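Local coordinates for hypothetical protein Atu2648 (Agrobacterium tumefaciens str. C58, PDB 1ZCE) that is of unknown function but adopts the EVE fold, akin to PUA and ASCH domains, which suggests a possible role in nucleic-acid binding, at residues K22-E27 with D87-C92; Y35-N40 with R119-P124. All blocks are in the same frame, centred on the assembly; numbering follows the deposited sequence.

Interaction 1 (K22-E27 with D87-C92)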
ATOM      1  N   LYS A  22       0.151  11.958 -10.060  1.00  9.26           N
ATOM      2  CA  LYS A  22      -0.764  12.739  -9.233  1.00  9.19           C
ATOM      3  C   LYS A  22       0.003  13.677  -8.313  1.00  9.68           C
ATOM      4  O   LYS A  22      -0.537  14.676  -7.840  1.00 10.77           O
ATOM      5  CB  LYS A  22      -1.663  11.823  -8.398  1.00  9.99           C
ATOM      6  CG  LYS A  22      -2.737  11.100  -9.201  1.00 11.21           C
ATOM      7  CD  LYS A  22      -3.591  12.078 -10.008  1.00 10.20           C
ATOM      8  CE  LYS A  22      -4.350  13.062  -9.122  1.00 11.62           C
ATOM      9  NZ  LYS A  22      -5.422  12.415  -8.310  1.00 12.02           N
ATOM     10  N   GLY A  23       1.265  13.350  -8.059  1.00  9.67           N
ATOM     11  CA  GLY A  23       2.083  14.190  -7.206  1.00 10.18           C
ATOM     12  C   GLY A  23       1.543  14.383  -5.800  1.00  9.40           C
ATOM     13  O   GLY A  23       0.860  13.509  -5.260  1.00  9.43           O
ATOM     14  N   GLU A  24       1.839  15.540  -5.211  1.00  9.84           N
ATOM     15  CA  GLU A  24       1.407  15.847  -3.851  1.00  9.29           C
ATOM     16  C   GLU A  24      -0.106  15.868  -3.661  1.00  8.51           C
ATOM     17  O   GLU A  24      -0.586  15.741  -2.536  1.00  8.75           O
ATOM     18  CB  GLU A  24       2.027  17.173  -3.383  1.00 10.18           C
ATOM     19  CG  GLU A  24       1.771  18.359  -4.296  1.00 12.04           C
ATOM     20  CD  GLU A  24       0.536  19.154  -3.915  1.00 12.44           C
ATOM     21  OE1 GLU A  24       0.144  20.038  -4.700  1.00 14.96           O
ATOM     22  OE2 GLU A  24      -0.034  18.907  -2.834  1.00 13.09           O
ATOM     23  N   THR A  25      -0.848  16.018  -4.757  1.00  9.61           N
ATOM     24  CA  THR A  25      -2.310  16.033  -4.710  1.00 11.06           C
ATOM     25  C   THR A  25      -2.807  14.675  -4.224  1.00 10.57           C
ATOM     26  O   THR A  25      -3.844  14.577  -3.569  1.00 11.85           O
ATOM     27  CB  THR A  25      -2.914  16.309  -6.105  1.00 11.61           C
ATOM     28  OG1 THR A  25      -2.533  17.620  -6.540  1.00 13.08           O
ATOM     29  CG2 THR A  25      -4.434  16.212  -6.062  1.00 13.33           C
ATOM     30  N   GLY A  26      -2.055  13.630  -4.552  1.00  9.20           N
ATOM     31  CA  GLY A  26      -2.432  12.295  -4.133  1.00  8.87           C
ATOM     32  C   GLY A  26      -3.585  11.720  -4.927  1.00  7.77           C
ATOM     33  O   GLY A  26      -4.035  12.300  -5.918  1.00  8.55           O
ATOM     34  N   GLU A  27      -4.065  10.569  -4.472  1.00  6.63           N
ATOM     35  CA  GLU A  27      -5.163   9.871  -5.118  1.00  6.56           C
ATOM     36  C   GLU A  27      -6.095   9.264  -4.077  1.00  5.26           C
ATOM     37  O   GLU A  27      -5.646   8.590  -3.150  1.00  5.09           O
ATOM     38  CB  GLU A  27      -4.608   8.759  -6.009  1.00  6.96           C
ATOM     39  CG  GLU A  27      -5.661   7.910  -6.701  1.00  8.72           C
ATOM     40  CD  GLU A  27      -6.347   8.636  -7.839  1.00 10.49           C
ATOM     41  OE1 GLU A  27      -7.277   8.056  -8.439  1.00 13.53           O
ATOM     42  OE2 GLU A  27      -5.955   9.782  -8.140  1.00 11.68           O
ATOM     43  N   ASP A  87      -6.561   8.850   1.217  1.00  4.52           N
ATOM     44  CA  ASP A  87      -5.971   9.336  -0.025  1.00  5.01           C
ATOM     45  C   ASP A  87      -4.494   9.023   0.191  1.00  4.94           C
ATOM     46  O   ASP A  87      -4.001   9.164   1.311  1.00  5.14           O
ATOM     47  CB  ASP A  87      -6.103  10.854  -0.160  1.00  6.78           C
ATOM     48  CG  ASP A  87      -7.496  11.308  -0.550  1.00  7.90           C
ATOM     49  OD1 ASP A  87      -8.463  10.546  -0.376  1.00  7.89           O
ATOM     50  OD2 ASP A  87      -7.618  12.459  -1.024  1.00 10.34           O
ATOM     51  N   ILE A  88      -3.791   8.598  -0.855  1.00  4.83           N
ATOM     52  CA  ILE A  88      -2.364   8.314  -0.733  1.00  4.82           C
ATOM     53  C   ILE A  88      -1.593   9.030  -1.834  1.00  4.52           C
ATOM     54  O   ILE A  88      -2.159   9.392  -2.865  1.00  4.96           O
ATOM     55  CB  ILE A  88      -2.047   6.789  -0.828  1.00  4.98           C
ATOM     56  CG1 ILE A  88      -2.504   6.228  -2.178  1.00  6.35           C
ATOM     57  CG2 ILE A  88      -2.715   6.043   0.318  1.00  6.41           C
ATOM     58  CD1 ILE A  88      -2.077   4.781  -2.419  1.00  7.27           C
ATOM     59  N   ARG A  89      -0.301   9.241  -1.606  1.00  5.36           N
ATOM     60  CA  ARG A  89       0.545   9.892  -2.599  1.00  5.30           C
ATOM     61  C   ARG A  89       1.920   9.242  -2.633  1.00  4.50           C
ATOM     62  O   ARG A  89       2.365   8.647  -1.655  1.00  4.70           O
ATOM     63  CB  ARG A  89       0.681  11.390  -2.311  1.00  6.19           C
ATOM     64  CG  ARG A  89       1.312  11.744  -0.986  1.00  6.98           C
ATOM     65  CD  ARG A  89       1.231  13.249  -0.775  1.00  7.34           C
ATOM     66  NE  ARG A  89       1.592  13.666   0.575  1.00  8.18           N
ATOM     67  CZ  ARG A  89       1.390  14.891   1.050  1.00  8.22           C
ATOM     68  NH1 ARG A  89       1.746  15.191   2.292  1.00 11.69           N
ATOM     69  NH2 ARG A  89       0.825  15.816   0.283  1.00  9.08           N
ATOM     70  N   ALA A  90       2.591   9.361  -3.768  1.00  5.08           N
ATOM     71  CA  ALA A  90       3.907   8.771  -3.931  1.00  5.32           C
ATOM     72  C   ALA A  90       4.962   9.432  -3.053  1.00  6.60           C
ATOM     73  O   ALA A  90       4.923  10.639  -2.807  1.00  7.45           O
ATOM     74  CB  ALA A  90       4.327   8.853  -5.382  1.00  8.14           C
ATOM     75  N   VAL A  91       5.892   8.618  -2.566  1.00  6.38           N
ATOM     76  CA  VAL A  91       6.998   9.107  -1.756  1.00  7.21           C
ATOM     77  C   VAL A  91       8.269   8.877  -2.574  1.00  7.63           C
ATOM     78  O   VAL A  91       9.051   9.802  -2.796  1.00  8.61           O
ATOM     79  CB  VAL A  91       7.107   8.362  -0.404  1.00  6.53           C
ATOM     80  CG1 VAL A  91       8.364   8.806   0.330  1.00  8.60           C
ATOM     81  CG2 VAL A  91       5.885   8.660   0.453  1.00  8.59           C
ATOM     82  N   CYS A  92       8.469   7.646  -3.033  1.00  6.54           N
ATOM     83  CA  CYS A  92       9.639   7.318  -3.840  1.00  7.98           C
ATOM     84  C   CYS A  92       9.475   5.957  -4.504  1.00  7.29           C
ATOM     85  O   CYS A  92       8.657   5.143  -4.081  1.00  7.01           O
ATOM     86  CB  CYS A  92      10.903   7.313  -2.973  1.00  8.72           C
ATOM     87  SG  CYS A  92      10.941   6.017  -1.704  1.00 10.13           S
TER
HETATM   88  O   HOH W   1       0.994  10.734  -5.760  1.00  6.83           O
HETATM   89  O   HOH W   2       0.421  18.580  -0.080  1.00 12.92           O
HETATM   90  O   HOH W   3      -6.206  13.019  -3.334  1.00 15.34           O
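Glu27 and Ile88 form an antiparallel hydrogen-bonded pair, through which the short strand 27-28 adds itself to the long strand 84-99 at one margin of the EVE-domain sheet. Glu27 N donates to Ile88 O (2.8 Å), and Ile88 N returns a bond to Glu27 O (3.0 Å). Gly23, with positive phi, is where the chain leaves helical geometry after helix 16-22. Gly26 CA lies 3.2 Å from Ile88 O, and any CB there would run into that oxygen, so a residue without a side chain suits the place. Gly23 O accepts from the backbone N of Gly26 and from a water that in turn accepts from Ala90 N. Arg89 runs alongside the turn, its CB 3.6 Å from Gly23 O. Its chain is extended from CG to NE, and NH2 donates to Glu24 O (3.2 Å, N-H...O 158°), which lies in the guanidinium plane and offers a lone pair. A second water, also in that plane, joins NH2 to Glu24 OE2, while NE forms a salt bridge with Glu66 on strand 60-73, so the long cationic side chain spans turn and sheet. Lys22 NZ likewise has two acceptors, Gly26 O and Glu27 OE2, the latter a salt bridge of 2.7 Å. A third water donates to both Thr25 O and Asp87 OD2. Glu27 O also receives a CA-H...O contact from Asp87 CA at 3.2 Å.

Interaction 2 (Y35-N40 with R119-P124)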
ATOM      1  N   TYR A  35     -14.596  -5.030   4.143  1.00  5.89           N
ATOM      2  CA  TYR A  35     -14.604  -4.433   5.473  1.00  6.41           C
ATOM      3  C   TYR A  35     -13.239  -4.359   6.137  1.00  6.75           C
ATOM      4  O   TYR A  35     -12.877  -3.330   6.702  1.00  6.12           O
ATOM      5  CB  TYR A  35     -15.586  -5.178   6.379  1.00  7.66           C
ATOM      6  CG  TYR A  35     -17.015  -5.097   5.898  1.00  9.24           C
ATOM      7  CD1 TYR A  35     -17.704  -6.240   5.496  1.00  9.62           C
ATOM      8  CD2 TYR A  35     -17.675  -3.874   5.825  1.00  9.56           C
ATOM      9  CE1 TYR A  35     -19.014  -6.167   5.031  1.00 10.57           C
ATOM     10  CE2 TYR A  35     -18.983  -3.789   5.360  1.00 10.80           C
ATOM     11  CZ  TYR A  35     -19.647  -4.939   4.965  1.00 10.04           C
ATOM     12  OH  TYR A  35     -20.941  -4.858   4.500  1.00 12.36           O
ATOM     13  N   GLN A  36     -12.473  -5.440   6.070  1.00  5.89           N
ATOM     14  CA  GLN A  36     -11.156  -5.450   6.690  1.00  6.94           C
ATOM     15  C   GLN A  36     -10.214  -4.436   6.049  1.00  5.96           C
ATOM     16  O   GLN A  36      -9.462  -3.754   6.747  1.00  5.88           O
ATOM     17  CB  GLN A  36     -10.547  -6.850   6.619  1.00  9.07           C
ATOM     18  CG  GLN A  36      -9.120  -6.912   7.130  1.00 14.18           C
ATOM     19  CD  GLN A  36      -8.971  -6.332   8.522  1.00 19.14           C
ATOM     20  OE1 GLN A  36      -7.893  -5.876   8.900  1.00 23.84           O
ATOM     21  NE2 GLN A  36     -10.048  -6.360   9.297  1.00 21.97           N
ATOM     22  N   ALA A  37     -10.245  -4.347   4.723  1.00  5.14           N
ATOM     23  CA  ALA A  37      -9.395  -3.395   4.009  1.00  4.72           C
ATOM     24  C   ALA A  37      -9.803  -1.971   4.393  1.00  4.32           C
ATOM     25  O   ALA A  37      -8.951  -1.106   4.622  1.00  4.36           O
ATOM     26  CB  ALA A  37      -9.525  -3.599   2.507  1.00  4.81           C
ATOM     27  N   ARG A  38     -11.111  -1.738   4.454  1.00  3.80           N
ATOM     28  CA  ARG A  38     -11.648  -0.441   4.838  1.00  4.65           C
ATOM     29  C   ARG A  38     -11.188  -0.105   6.253  1.00  4.28           C
ATOM     30  O   ARG A  38     -10.756   1.013   6.531  1.00  4.36           O
ATOM     31  CB  ARG A  38     -13.176  -0.473   4.807  1.00  4.88           C
ATOM     32  CG  ARG A  38     -13.834   0.811   5.288  1.00  6.01           C
ATOM     33  CD  ARG A  38     -15.275   0.564   5.713  1.00  5.95           C
ATOM     34  NE  ARG A  38     -15.346  -0.272   6.907  1.00  6.98           N
ATOM     35  CZ  ARG A  38     -16.477  -0.675   7.475  1.00  7.79           C
ATOM     36  NH1 ARG A  38     -17.645  -0.323   6.956  1.00  9.91           N
ATOM     37  NH2 ARG A  38     -16.435  -1.425   8.565  1.00  8.45           N
ATOM     38  N   ASN A  39     -11.290  -1.079   7.151  1.00  3.74           N
ATOM     39  CA  ASN A  39     -10.896  -0.869   8.533  1.00  5.48           C
ATOM     40  C   ASN A  39      -9.402  -0.616   8.651  1.00  4.77           C
ATOM     41  O   ASN A  39      -8.968   0.119   9.535  1.00  4.96           O
ATOM     42  CB  ASN A  39     -11.324  -2.057   9.399  1.00  6.40           C
ATOM     43  CG  ASN A  39     -12.841  -2.181   9.511  1.00  7.20           C
ATOM     44  OD1 ASN A  39     -13.582  -1.251   9.178  1.00  7.43           O
ATOM     45  ND2 ASN A  39     -13.307  -3.329   9.993  1.00  7.97           N
ATOM     46  N   ASN A  40      -8.612  -1.220   7.769  1.00  3.71           N
ATOM     47  CA  ASN A  40      -7.176  -0.984   7.795  1.00  4.03           C
ATOM     48  C   ASN A  40      -6.941   0.484   7.436  1.00  3.94           C
ATOM     49  O   ASN A  40      -6.102   1.154   8.039  1.00  5.21           O
ATOM     50  CB  ASN A  40      -6.457  -1.919   6.814  1.00  4.77           C
ATOM     51  CG  ASN A  40      -6.315  -3.342   7.356  1.00  5.36           C
ATOM     52  OD1 ASN A  40      -6.081  -4.294   6.608  1.00  6.52           O
ATOM     53  ND2 ASN A  40      -6.448  -3.486   8.667  1.00  5.64           N
ATOM     54  N   ARG A 119      -7.477 -12.234  -0.370  1.00 21.79           N
ATOM     55  CA  ARG A 119      -8.506 -11.280  -0.775  1.00 19.36           C
ATOM     56  C   ARG A 119      -8.432  -9.889  -0.152  1.00 16.78           C
ATOM     57  O   ARG A 119      -9.355  -9.090  -0.306  1.00 17.85           O
ATOM     58  CB  ARG A 119      -9.884 -11.870  -0.482  1.00 20.07           C
ATOM     59  CG  ARG A 119     -10.229 -13.092  -1.310  1.00 21.82           C
ATOM     60  CD  ARG A 119     -11.540 -13.716  -0.859  1.00 22.43           C
ATOM     61  NE  ARG A 119     -12.536 -12.705  -0.506  1.00 23.85           N
ATOM     62  CZ  ARG A 119     -12.816 -12.340   0.742  1.00 24.99           C
ATOM     63  NH1 ARG A 119     -13.732 -11.409   0.975  1.00 26.12           N
ATOM     64  NH2 ARG A 119     -12.189 -12.917   1.758  1.00 25.54           N
ATOM     65  N   LEU A 120      -7.344  -9.593   0.544  1.00 13.05           N
ATOM     66  CA  LEU A 120      -7.197  -8.293   1.183  1.00  9.54           C
ATOM     67  C   LEU A 120      -6.418  -7.333   0.283  1.00  8.18           C
ATOM     68  O   LEU A 120      -5.239  -7.559   0.011  1.00  8.20           O
ATOM     69  CB  LEU A 120      -6.483  -8.468   2.516  1.00 10.91           C
ATOM     70  CG  LEU A 120      -6.531  -7.242   3.418  1.00 10.46           C
ATOM     71  CD1 LEU A 120      -7.978  -6.938   3.796  1.00 11.10           C
ATOM     72  CD2 LEU A 120      -5.702  -7.500   4.664  1.00 12.81           C
ATOM     73  N   SER A 121      -7.068  -6.257  -0.159  1.00  6.55           N
ATOM     74  CA  SER A 121      -6.434  -5.287  -1.058  1.00  6.71           C
ATOM     75  C   SER A 121      -5.626  -4.205  -0.348  1.00  5.13           C
ATOM     76  O   SER A 121      -4.790  -3.547  -0.970  1.00  5.63           O
ATOM     77  CB  SER A 121      -7.486  -4.627  -1.958  1.00  9.51           C
ATOM     78  OG  SER A 121      -8.310  -3.743  -1.219  1.00 12.11           O
ATOM     79  N   VAL A 122      -5.896  -4.005   0.939  1.00  3.95           N
ATOM     80  CA  VAL A 122      -5.176  -3.023   1.753  1.00  4.36           C
ATOM     81  C   VAL A 122      -4.794  -3.819   2.991  1.00  4.03           C
ATOM     82  O   VAL A 122      -5.660  -4.296   3.735  1.00  5.04           O
ATOM     83  CB  VAL A 122      -6.070  -1.832   2.116  1.00  3.15           C
ATOM     84  CG1 VAL A 122      -5.267  -0.814   2.912  1.00  4.97           C
ATOM     85  CG2 VAL A 122      -6.624  -1.200   0.854  1.00  5.14           C
ATOM     86  N   GLN A 123      -3.489  -3.952   3.209  1.00  4.15           N
ATOM     87  CA  GLN A 123      -2.983  -4.798   4.279  1.00  4.43           C
ATOM     88  C   GLN A 123      -1.977  -4.195   5.241  1.00  4.92           C
ATOM     89  O   GLN A 123      -1.330  -3.191   4.948  1.00  4.67           O
ATOM     90  CB  GLN A 123      -2.302  -6.025   3.652  1.00  7.33           C
ATOM     91  CG  GLN A 123      -3.045  -6.663   2.489  1.00  7.48           C
ATOM     92  CD  GLN A 123      -2.208  -7.686   1.735  1.00  6.41           C
ATOM     93  OE1 GLN A 123      -2.742  -8.485   0.968  1.00  8.78           O
ATOM     94  NE2 GLN A 123      -0.891  -7.657   1.939  1.00  4.95           N
ATOM     95  N   PRO A 124      -1.842  -4.811   6.422  1.00  5.78           N
ATOM     96  CA  PRO A 124      -0.869  -4.302   7.383  1.00  5.18           C
ATOM     97  C   PRO A 124       0.475  -4.920   6.974  1.00  5.02           C
ATOM     98  O   PRO A 124       0.524  -5.943   6.279  1.00  5.73           O
ATOM     99  CB  PRO A 124      -1.370  -4.852   8.716  1.00  6.25           C
ATOM    100  CG  PRO A 124      -1.983  -6.149   8.324  1.00  8.47           C
ATOM    101  CD  PRO A 124      -2.720  -5.822   7.038  1.00  5.65           C
TER
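Ala37 turns its CB toward the strand and meets two apolar neighbours, Leu120 CD1 and Val122 CB, the latter at 3.9 Å. A methyl group suits a buried position where the backbones come this near, the CA atoms of Ala37 and Val122 lying 4.8 Å apart. Leu120 comes in from the loop before the strand, its CG anti to the backbone N (chi1 -167°). With chi2 at 63°, its CD1 lies 3.5 Å from Gln36 CG and 3.6 Å from Ala37 N. The other methyl, CD2, is 3.8 Å from Asn40 OD1. One turn along the helix from Ala37, Asn40 also points its CB at the strand, and its OD1 rests 3.7 Å from Pro124 CD. That same OD1 is modelled 2.9 Å from Val122 O, two acceptors without a hydrogen bond between them. In the EVE fold this is the place where helix 35-42 packs on strand 122-125, an outermost strand of the mixed sheet, their short segments running at 63° to each other. Farther out, backbone bonds of Ser121 with Lys8 and of Gln123 with Leu6 hold the strand and the residue before it to strand 4-9, whose Trp5 touches both Asn40 and Pro124, while Met44 packs on Val122. Asn34 OD1, just before the helix, accepts from Ala37 N. On the helix itself, Asn40 ND2 makes a weak hydrogen bond to Gln36 OE1 at 2.8 Å.

Overall arrangement
Both contacts reach the same mixed sheet, at its two outermost strands, and lie on opposite sides of the chain's centre with about 19 Å between their centres. Both are partly buried, interaction 2 the more so: four of its eight touching residues are buried, against two of seven in interaction 1. Interaction 1 extends the sheet by strand pairing, and its chemistry is polar: backbone bonds, charged side chains and bridging waters. Interaction 2 sets a helix on the strand at the other margin, without a hydrogen bond across the segments, and relies on apolar groups around a buried alanine, with the buried Asn40 amide beside them. Strand 27-28 thus pairs at one margin, and helix 35-42 packs at the other.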